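Local coordinates for protein heat-inducible transcription repressor HrcA (Thermotoga maritima, PDB 1STZ) that probably binds DNA and represses the class I heat shock operons grpE-dnaK-dnaJ and groELS, preventing their induction, at residues F193-R198 with G206-L211. Numbering follows the deposited sequence.
Sequences FLLRGR and GKIESL
The C-terminal end of helix 184-195 and the type II turn from Leu195 to Arg198 pack against the loop after helix 200-205, which runs from the Schellman motif at Gly206 into the 3-10 segment 209-211, within the C-terminal family region of HrcA. No hydrogen bond links 193-198 to 206-211. Within them, Arg198 N donates to Leu195 O (3.1 Å), and Ile208 is the centre of an inverse gamma turn whose Glu209 N to Lys207 O bond is weak. Gly197 and Gly206 have positive phi.

The apolar packing gathers on Ile208. Its CG1 lies anti to the carbonyl carbon (chi1 -49°), and the extended chain carries CD1 across Leu195 at about a right angle, so that Leu195 CD2 meets Ile208 CD1 at 3.5 Å, a close approach for two methyl carbons. The same Leu195 CD2 touches Leu211 CD1 at 4.1 Å, again with the side chains crossed. Val203 of helix 200-205 touches both Leu195 and Ile208. Leu194 CD1 lies 4.2 Å from Leu211 CD2. Leu194 CD2 lies 3.1 Å from Ser210 OG, a close methyl-to-hydroxyl contact and not a hydrogen bond. Leu194 and Leu211 also share Leu217 of helix 215-224. An alanine in place of Leu194 would lose both methyls and would probably loosen the packing against Ser210, Leu211 and Leu217.

Bent at chi2 (-125°) and chi3, Arg198 meets Ile208 tip to tip through the aliphatic part of its side chain, Arg198 CD lying 3.7 Å from Ile208 CD1. Arg198 NE forms a salt bridge with Glu202 OE1; this carboxylate probably eases the repulsion between Arg198 and Lys207, its OE2 making a long, weak ion pair with Lys207. Ile208 CG1 sits 4.1 Å above the plane of the Arg198 guanidinium, over one face and nearer its margin than its middle.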
# COMPACT_ATOMS: atom_id res chain seq x y z
N PHE A 193 37.73 -17.06 -5.60
CA PHE A 193 38.43 -18.32 -5.81
C PHE A 193 37.96 -19.37 -4.81
O PHE A 193 37.75 -20.51 -5.18
CB PHE A 193 39.94 -18.16 -5.63
CG PHE A 193 40.59 -17.30 -6.68
CD1 PHE A 193 41.86 -16.77 -6.45
CD2 PHE A 193 39.96 -17.03 -7.89
CE1 PHE A 193 42.48 -15.98 -7.40
CE2 PHE A 193 40.58 -16.24 -8.85
CZ PHE A 193 41.84 -15.73 -8.61
N LEU A 194 37.79 -18.94 -3.56
CA LEU A 194 37.44 -19.83 -2.45
C LEU A 194 35.97 -20.22 -2.40
O LEU A 194 35.64 -21.32 -1.96
CB LEU A 194 37.78 -19.16 -1.12
CG LEU A 194 39.26 -18.92 -0.85
CD1 LEU A 194 39.44 -18.03 0.36
CD2 LEU A 194 39.99 -20.26 -0.67
N LEU A 195 35.10 -19.32 -2.83
CA LEU A 195 33.68 -19.44 -2.56
C LEU A 195 32.79 -19.69 -3.76
O LEU A 195 31.70 -20.23 -3.61
CB LEU A 195 33.20 -18.18 -1.84
CG LEU A 195 33.73 -18.00 -0.43
CD1 LEU A 195 33.22 -16.70 0.12
CD2 LEU A 195 33.31 -19.16 0.46
N ARG A 196 33.22 -19.24 -4.93
CA ARG A 196 32.45 -19.38 -6.16
C ARG A 196 32.31 -20.84 -6.56
O ARG A 196 33.30 -21.54 -6.65
CB ARG A 196 33.18 -18.62 -7.27
CG ARG A 196 32.47 -18.51 -8.58
CD ARG A 196 33.23 -17.64 -9.58
NE ARG A 196 32.75 -16.26 -9.58
CZ ARG A 196 33.30 -15.28 -10.29
NH1 ARG A 196 34.38 -15.51 -11.05
NH2 ARG A 196 32.78 -14.06 -10.25
N GLY A 197 31.09 -21.30 -6.79
CA GLY A 197 30.85 -22.71 -7.07
C GLY A 197 30.55 -23.54 -5.83
O GLY A 197 30.04 -24.65 -5.93
N ARG A 198 30.84 -22.99 -4.65
CA ARG A 198 30.54 -23.64 -3.38
C ARG A 198 29.19 -23.17 -2.92
O ARG A 198 28.75 -22.09 -3.30
CB ARG A 198 31.62 -23.29 -2.37
CG ARG A 198 33.00 -23.44 -2.95
CD ARG A 198 33.94 -24.32 -2.21
NE ARG A 198 33.38 -25.60 -1.78
CZ ARG A 198 34.12 -26.55 -1.23
NH1 ARG A 198 35.42 -26.37 -1.09
NH2 ARG A 198 33.57 -27.69 -0.84
N GLY A 206 31.27 -25.57 7.65
CA GLY A 206 32.68 -25.36 7.97
C GLY A 206 33.64 -26.07 7.03
O GLY A 206 34.80 -26.29 7.39
N LYS A 207 33.19 -26.45 5.84
CA LYS A 207 34.02 -27.18 4.87
C LYS A 207 35.13 -26.33 4.26
O LYS A 207 36.16 -26.85 3.83
CB LYS A 207 33.17 -27.75 3.74
CG LYS A 207 32.54 -29.08 4.04
CD LYS A 207 31.42 -29.40 3.08
CE LYS A 207 31.42 -30.85 2.65
NZ LYS A 207 30.47 -31.03 1.52
N ILE A 208 34.91 -25.02 4.21
CA ILE A 208 35.88 -24.10 3.61
C ILE A 208 36.86 -23.61 4.67
O ILE A 208 36.79 -22.47 5.13
CB ILE A 208 35.15 -22.95 2.89
CG1 ILE A 208 34.06 -23.53 1.99
CG2 ILE A 208 36.15 -22.12 2.07
CD1 ILE A 208 33.48 -22.59 1.04
N GLU A 209 37.78 -24.50 5.04
CA GLU A 209 38.72 -24.29 6.15
C GLU A 209 39.59 -23.04 5.95
O GLU A 209 39.95 -22.37 6.92
CB GLU A 209 39.61 -25.54 6.35
CG GLU A 209 38.85 -26.82 6.70
CD GLU A 209 39.71 -27.92 7.32
OE1 GLU A 209 39.15 -28.95 7.77
OE2 GLU A 209 40.95 -27.78 7.38
N SER A 210 39.89 -22.70 4.70
CA SER A 210 40.73 -21.54 4.39
C SER A 210 40.13 -20.18 4.76
O SER A 210 40.83 -19.17 4.71
CB SER A 210 41.13 -21.55 2.91
OG SER A 210 39.98 -21.61 2.10
N LEU A 211 38.84 -20.12 5.11
CA LEU A 211 38.23 -18.85 5.54
C LEU A 211 38.73 -18.32 6.90
O LEU A 211 38.55 -17.14 7.20
CB LEU A 211 36.69 -18.95 5.53
CG LEU A 211 35.98 -18.88 4.18
CD1 LEU A 211 34.48 -18.82 4.38
CD2 LEU A 211 36.45 -17.71 3.33